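Local structure of transcriptional regulator, LacI family (Lactobacillus brevis, 3JY6) at residues V158-H169 with K189-L200. The protein probably regulates transcription by binding operator DNA, and has a periplasmic-binding-protein-like domain of the kind that senses effectors in LacI-family regulators. Residues are numbered along the deposited sequence; the frame is centred on the assembly and turned at random.
Sequences VSESSYNHSEVH and KERWLLEFFPNL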
loop_
_atom_site.group_PDB
_atom_site.type_symbol
_atom_site.label_atom_id
_atom_site.label_comp_id
_atom_site.label_asym_id
_atom_site.label_seq_id
_atom_site.Cartn_x
_atom_site.Cartn_y
_atom_site.Cartn_z
ATOM N N VAL A 158 -11.179 0.399 -18.296
ATOM C CA VAL A 158 -11.719 1.141 -17.166
ATOM C C VAL A 158 -10.982 2.476 -17.153
ATOM O O VAL A 158 -9.778 2.527 -17.412
ATOM C CB VAL A 158 -11.440 0.409 -15.833
ATOM C CG1 VAL A 158 -12.026 1.191 -14.678
ATOM C CG2 VAL A 158 -12.028 -0.995 -15.869
ATOM N N SER A 159 -11.700 3.555 -16.870
ATOM C CA SER A 159 -11.089 4.881 -16.823
ATOM C C SER A 159 -10.746 5.190 -15.370
ATOM O O SER A 159 -11.641 5.439 -14.556
ATOM C CB SER A 159 -12.065 5.934 -17.361
ATOM O OG SER A 159 -12.463 5.644 -18.692
ATOM N N GLU A 160 -9.458 5.165 -15.039
ATOM C CA GLU A 160 -9.039 5.426 -13.664
ATOM C C GLU A 160 -9.542 6.769 -13.141
ATOM O O GLU A 160 -9.719 6.942 -11.936
ATOM C CB GLU A 160 -7.511 5.349 -13.543
ATOM C CG GLU A 160 -6.949 3.938 -13.677
ATOM C CD GLU A 160 -5.463 3.867 -13.359
ATOM O OE1 GLU A 160 -5.052 4.381 -12.290
ATOM O OE2 GLU A 160 -4.703 3.294 -14.168
ATOM N N SER A 161 -9.790 7.704 -14.056
ATOM C CA SER A 161 -10.285 9.042 -13.709
ATOM C C SER A 161 -11.757 9.063 -13.321
ATOM O O SER A 161 -12.139 9.707 -12.345
ATOM C CB SER A 161 -10.084 9.997 -14.886
ATOM O OG SER A 161 -10.788 9.543 -16.034
ATOM N N SER A 162 -12.585 8.370 -14.094
ATOM C CA SER A 162 -14.011 8.353 -13.819
ATOM C C SER A 162 -14.658 7.058 -14.262
ATOM O O SER A 162 -14.957 6.870 -15.443
ATOM C CB SER A 162 -14.698 9.521 -14.532
ATOM O OG SER A 162 -14.667 9.330 -15.939
ATOM N N TYR A 163 -14.865 6.161 -13.309
ATOM C CA TYR A 163 -15.497 4.878 -13.582
ATOM C C TYR A 163 -16.427 4.570 -12.427
ATOM O O TYR A 163 -16.212 5.047 -11.314
ATOM C CB TYR A 163 -14.448 3.761 -13.702
ATOM C CG TYR A 163 -13.767 3.384 -12.396
ATOM C CD1 TYR A 163 -12.655 4.089 -11.936
ATOM C CD2 TYR A 163 -14.238 2.322 -11.620
ATOM C CE1 TYR A 163 -12.024 3.744 -10.734
ATOM C CE2 TYR A 163 -13.618 1.966 -10.417
ATOM C CZ TYR A 163 -12.512 2.679 -9.982
ATOM O OH TYR A 163 -11.895 2.320 -8.808
ATOM N N ASN A 164 -17.465 3.784 -12.681
ATOM C CA ASN A 164 -18.392 3.421 -11.618
ATOM C C ASN A 164 -18.115 1.968 -11.280
ATOM O O ASN A 164 -17.809 1.177 -12.174
ATOM C CB ASN A 164 -19.837 3.571 -12.086
ATOM C CG ASN A 164 -20.824 3.397 -10.962
ATOM O OD1 ASN A 164 -20.915 4.240 -10.067
ATOM N ND2 ASN A 164 -21.566 2.295 -10.989
ATOM N N HIS A 165 -18.220 1.609 -10.003
ATOM C CA HIS A 165 -17.959 0.232 -9.593
ATOM C C HIS A 165 -18.899 -0.790 -10.217
ATOM O O HIS A 165 -18.460 -1.641 -10.992
ATOM C CB HIS A 165 -18.030 0.076 -8.074
ATOM C CG HIS A 165 -17.816 -1.333 -7.612
ATOM N ND1 HIS A 165 -16.604 -1.982 -7.737
ATOM C CD2 HIS A 165 -18.667 -2.230 -7.058
ATOM C CE1 HIS A 165 -16.718 -3.216 -7.279
ATOM N NE2 HIS A 165 -17.960 -3.393 -6.861
ATOM N N SER A 166 -20.184 -0.714 -9.877
ATOM C CA SER A 166 -21.158 -1.674 -10.399
ATOM C C SER A 166 -21.264 -1.626 -11.919
ATOM O O SER A 166 -21.664 -2.601 -12.544
ATOM C CB SER A 166 -22.537 -1.448 -9.771
ATOM O OG SER A 166 -23.114 -0.236 -10.215
ATOM N N GLU A 167 -20.907 -0.490 -12.508
ATOM C CA GLU A 167 -20.947 -0.353 -13.955
ATOM C C GLU A 167 -19.909 -1.321 -14.536
ATOM O O GLU A 167 -20.227 -2.152 -15.392
ATOM C CB GLU A 167 -20.622 1.093 -14.357
ATOM C CG GLU A 167 -19.949 1.264 -15.728
ATOM C CD GLU A 167 -20.922 1.314 -16.890
ATOM O OE1 GLU A 167 -21.779 0.411 -17.004
ATOM O OE2 GLU A 167 -20.819 2.258 -17.706
ATOM N N VAL A 168 -18.672 -1.212 -14.057
ATOM C CA VAL A 168 -17.584 -2.077 -14.516
ATOM C C VAL A 168 -17.888 -3.530 -14.158
ATOM O O VAL A 168 -17.705 -4.432 -14.970
ATOM C CB VAL A 168 -16.238 -1.653 -13.881
ATOM C CG1 VAL A 168 -15.141 -2.670 -14.205
ATOM C CG2 VAL A 168 -15.845 -0.280 -14.407
ATOM N N HIS A 169 -18.357 -3.742 -12.935
ATOM C CA HIS A 169 -18.717 -5.072 -12.465
ATOM C C HIS A 169 -19.691 -5.742 -13.441
ATOM O O HIS A 169 -19.414 -6.808 -13.985
ATOM C CB HIS A 169 -19.378 -4.966 -11.092
ATOM C CG HIS A 169 -19.902 -6.267 -10.568
ATOM N ND1 HIS A 169 -19.091 -7.212 -9.976
ATOM C CD2 HIS A 169 -21.155 -6.775 -10.537
ATOM C CE1 HIS A 169 -19.823 -8.243 -9.598
ATOM N NE2 HIS A 169 -21.079 -8.003 -9.927
ATOM N N LYS A 189 -3.753 -4.928 -14.308
ATOM C CA LYS A 189 -3.263 -4.125 -13.196
ATOM C C LYS A 189 -3.797 -4.681 -11.889
ATOM O O LYS A 189 -4.942 -5.120 -11.806
ATOM C CB LYS A 189 -3.692 -2.658 -13.364
ATOM C CG LYS A 189 -3.016 -1.699 -12.391
ATOM C CD LYS A 189 -3.450 -0.247 -12.602
ATOM C CE LYS A 189 -2.718 0.697 -11.631
ATOM N NZ LYS A 189 -3.096 2.137 -11.808
ATOM N N GLU A 190 -2.963 -4.645 -10.860
ATOM C CA GLU A 190 -3.330 -5.171 -9.556
ATOM C C GLU A 190 -4.653 -4.648 -8.966
ATOM O O GLU A 190 -5.472 -5.438 -8.480
ATOM C CB GLU A 190 -2.166 -4.935 -8.580
ATOM C CG GLU A 190 -2.374 -5.516 -7.192
ATOM C CD GLU A 190 -1.079 -5.992 -6.539
ATOM O OE1 GLU A 190 -0.074 -5.245 -6.522
ATOM O OE2 GLU A 190 -1.069 -7.128 -6.032
ATOM N N ARG A 191 -4.875 -3.338 -9.013
ATOM C CA ARG A 191 -6.091 -2.759 -8.440
ATOM C C ARG A 191 -7.386 -3.364 -8.958
ATOM O O ARG A 191 -8.320 -3.589 -8.192
ATOM C CB ARG A 191 -6.116 -1.244 -8.659
ATOM C CG ARG A 191 -5.997 -0.821 -10.109
ATOM C CD ARG A 191 -5.930 0.702 -10.208
ATOM N NE ARG A 191 -7.155 1.315 -9.705
ATOM C CZ ARG A 191 -7.368 2.626 -9.642
ATOM N NH1 ARG A 191 -6.429 3.472 -10.053
ATOM N NH2 ARG A 191 -8.516 3.093 -9.166
ATOM N N TRP A 192 -7.447 -3.618 -10.259
ATOM C CA TRP A 192 -8.640 -4.195 -10.861
ATOM C C TRP A 192 -8.879 -5.613 -10.358
ATOM O O TRP A 192 -10.020 -6.009 -10.125
ATOM C CB TRP A 192 -8.504 -4.172 -12.382
ATOM C CG TRP A 192 -8.342 -2.772 -12.942
ATOM C CD1 TRP A 192 -7.533 -2.389 -13.971
ATOM C CD2 TRP A 192 -8.992 -1.579 -12.482
ATOM N NE1 TRP A 192 -7.632 -1.026 -14.181
ATOM C CE2 TRP A 192 -8.525 -0.509 -13.283
ATOM C CE3 TRP A 192 -9.933 -1.308 -11.476
ATOM C CZ2 TRP A 192 -8.954 0.817 -13.098
ATOM C CZ3 TRP A 192 -10.361 0.015 -11.292
ATOM C CH2 TRP A 192 -9.870 1.056 -12.106
ATOM N N LEU A 193 -7.804 -6.375 -10.171
ATOM C CA LEU A 193 -7.938 -7.738 -9.677
ATOM C C LEU A 193 -8.447 -7.678 -8.238
ATOM O O LEU A 193 -9.324 -8.449 -7.845
ATOM C CB LEU A 193 -6.579 -8.461 -9.762
ATOM C CG LEU A 193 -6.511 -9.974 -9.529
ATOM C CD1 LEU A 193 -5.329 -10.550 -10.284
ATOM C CD2 LEU A 193 -6.397 -10.273 -8.035
ATOM N N LEU A 194 -7.927 -6.725 -7.468
ATOM C CA LEU A 194 -8.303 -6.579 -6.065
ATOM C C LEU A 194 -9.707 -6.038 -5.871
ATOM O O LEU A 194 -10.378 -6.398 -4.920
ATOM C CB LEU A 194 -7.318 -5.652 -5.330
ATOM C CG LEU A 194 -5.831 -6.013 -5.317
ATOM C CD1 LEU A 194 -5.037 -4.867 -4.724
ATOM C CD2 LEU A 194 -5.609 -7.285 -4.519
ATOM N N GLU A 195 -10.153 -5.180 -6.778
ATOM C CA GLU A 195 -11.472 -4.589 -6.648
ATOM C C GLU A 195 -12.635 -5.432 -7.166
ATOM O O GLU A 195 -13.683 -5.499 -6.517
ATOM C CB GLU A 195 -11.502 -3.219 -7.343
ATOM C CG GLU A 195 -12.750 -2.402 -7.031
ATOM C CD GLU A 195 -12.777 -1.070 -7.744
ATOM O OE1 GLU A 195 -11.695 -0.481 -7.960
ATOM O OE2 GLU A 195 -13.886 -0.603 -8.076
ATOM N N PHE A 196 -12.447 -6.093 -8.307
ATOM C CA PHE A 196 -13.530 -6.859 -8.925
ATOM C C PHE A 196 -13.552 -8.380 -8.862
ATOM O O PHE A 196 -14.598 -8.974 -9.109
ATOM C CB PHE A 196 -13.660 -6.428 -10.392
ATOM C CG PHE A 196 -13.954 -4.960 -10.566
ATOM C CD1 PHE A 196 -15.246 -4.469 -10.389
ATOM C CD2 PHE A 196 -12.935 -4.062 -10.877
ATOM C CE1 PHE A 196 -15.523 -3.101 -10.517
ATOM C CE2 PHE A 196 -13.203 -2.686 -11.008
ATOM C CZ PHE A 196 -14.500 -2.208 -10.827
ATOM N N PHE A 197 -12.434 -9.021 -8.535
ATOM C CA PHE A 197 -12.405 -10.487 -8.498
ATOM C C PHE A 197 -12.925 -11.178 -7.228
ATOM O O PHE A 197 -13.507 -12.267 -7.308
ATOM C CB PHE A 197 -10.985 -10.997 -8.805
ATOM C CG PHE A 197 -10.554 -10.823 -10.248
ATOM C CD1 PHE A 197 -11.320 -10.079 -11.155
ATOM C CD2 PHE A 197 -9.367 -11.394 -10.696
ATOM C CE1 PHE A 197 -10.903 -9.910 -12.488
ATOM C CE2 PHE A 197 -8.939 -11.235 -12.020
ATOM C CZ PHE A 197 -9.711 -10.488 -12.920
ATOM N N PRO A 198 -12.706 -10.579 -6.041
ATOM C CA PRO A 198 -13.192 -11.221 -4.810
ATOM C C PRO A 198 -14.675 -11.605 -4.779
ATOM O O PRO A 198 -15.018 -12.705 -4.346
ATOM C CB PRO A 198 -12.823 -10.210 -3.730
ATOM C CG PRO A 198 -11.506 -9.708 -4.218
ATOM C CD PRO A 198 -11.776 -9.477 -5.712
ATOM N N ASN A 199 -15.558 -10.713 -5.224
ATOM C CA ASN A 199 -16.984 -11.032 -5.215
ATOM C C ASN A 199 -17.336 -12.083 -6.264
ATOM O O ASN A 199 -18.313 -12.811 -6.115
ATOM C CB ASN A 199 -17.827 -9.771 -5.424
ATOM C CG ASN A 199 -18.015 -8.977 -4.144
ATOM O OD1 ASN A 199 -19.126 -8.567 -3.819
ATOM N ND2 ASN A 199 -16.927 -8.755 -3.413
ATOM N N LEU A 200 -16.547 -12.163 -7.330
ATOM C CA LEU A 200 -16.798 -13.169 -8.353
ATOM C C LEU A 200 -16.336 -14.545 -7.843
ATOM O O LEU A 200 -16.738 -15.584 -8.370
ATOM C CB LEU A 200 -16.088 -12.791 -9.658
ATOM C CG LEU A 200 -16.919 -11.940 -10.631
ATOM C CD1 LEU A 200 -17.493 -10.713 -9.920
ATOM C CD2 LEU A 200 -16.055 -11.534 -11.816
#
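In the periplasmic-binding-protein fold of LacI-type regulators, the connection leaving edge strand 152-158 packs on helix 190-196, where Y163 meets W192 and E195. The benzo edge of W192 points at the Y163 ring face in a T-shaped stack, planes at 88° and CZ3 of W192 3.7 Å from CZ of Y163. With CG set between the backbone N and the carbonyl carbon (chi1 70°), Y163 turns its phenol toward the helix, and its OH donates to the syn lone pair of E195 OE1 at 2.9 Å. The other carboxylate oxygen, E195 OE2, accepts H165 ND1 at 3.1 Å through its anti lone pair, so one carboxylate of helix 190-196 grips both the loop and the first turn of helix 165-177. The axis of 165-169 runs at 94° to that of 190-196. V168 CG1 sits over one face of F196, 3.7 Å from the ring centroid, while the H165 imidazole lies nearly parallel to that ring but slid aside. Nearer the strand, V158 CB lies over a face of the W192 six-membered ring in a CH-pi contact. At the N-terminal end of helix 190-196, E160 OE1 forms salt bridges with K189 NZ (3.0 Å) and R191 NH1 (2.8 Å); E160 OE2 forms a salt bridge with R139 and a hydrogen bond with S131 OG, which also bonds W192 NE1.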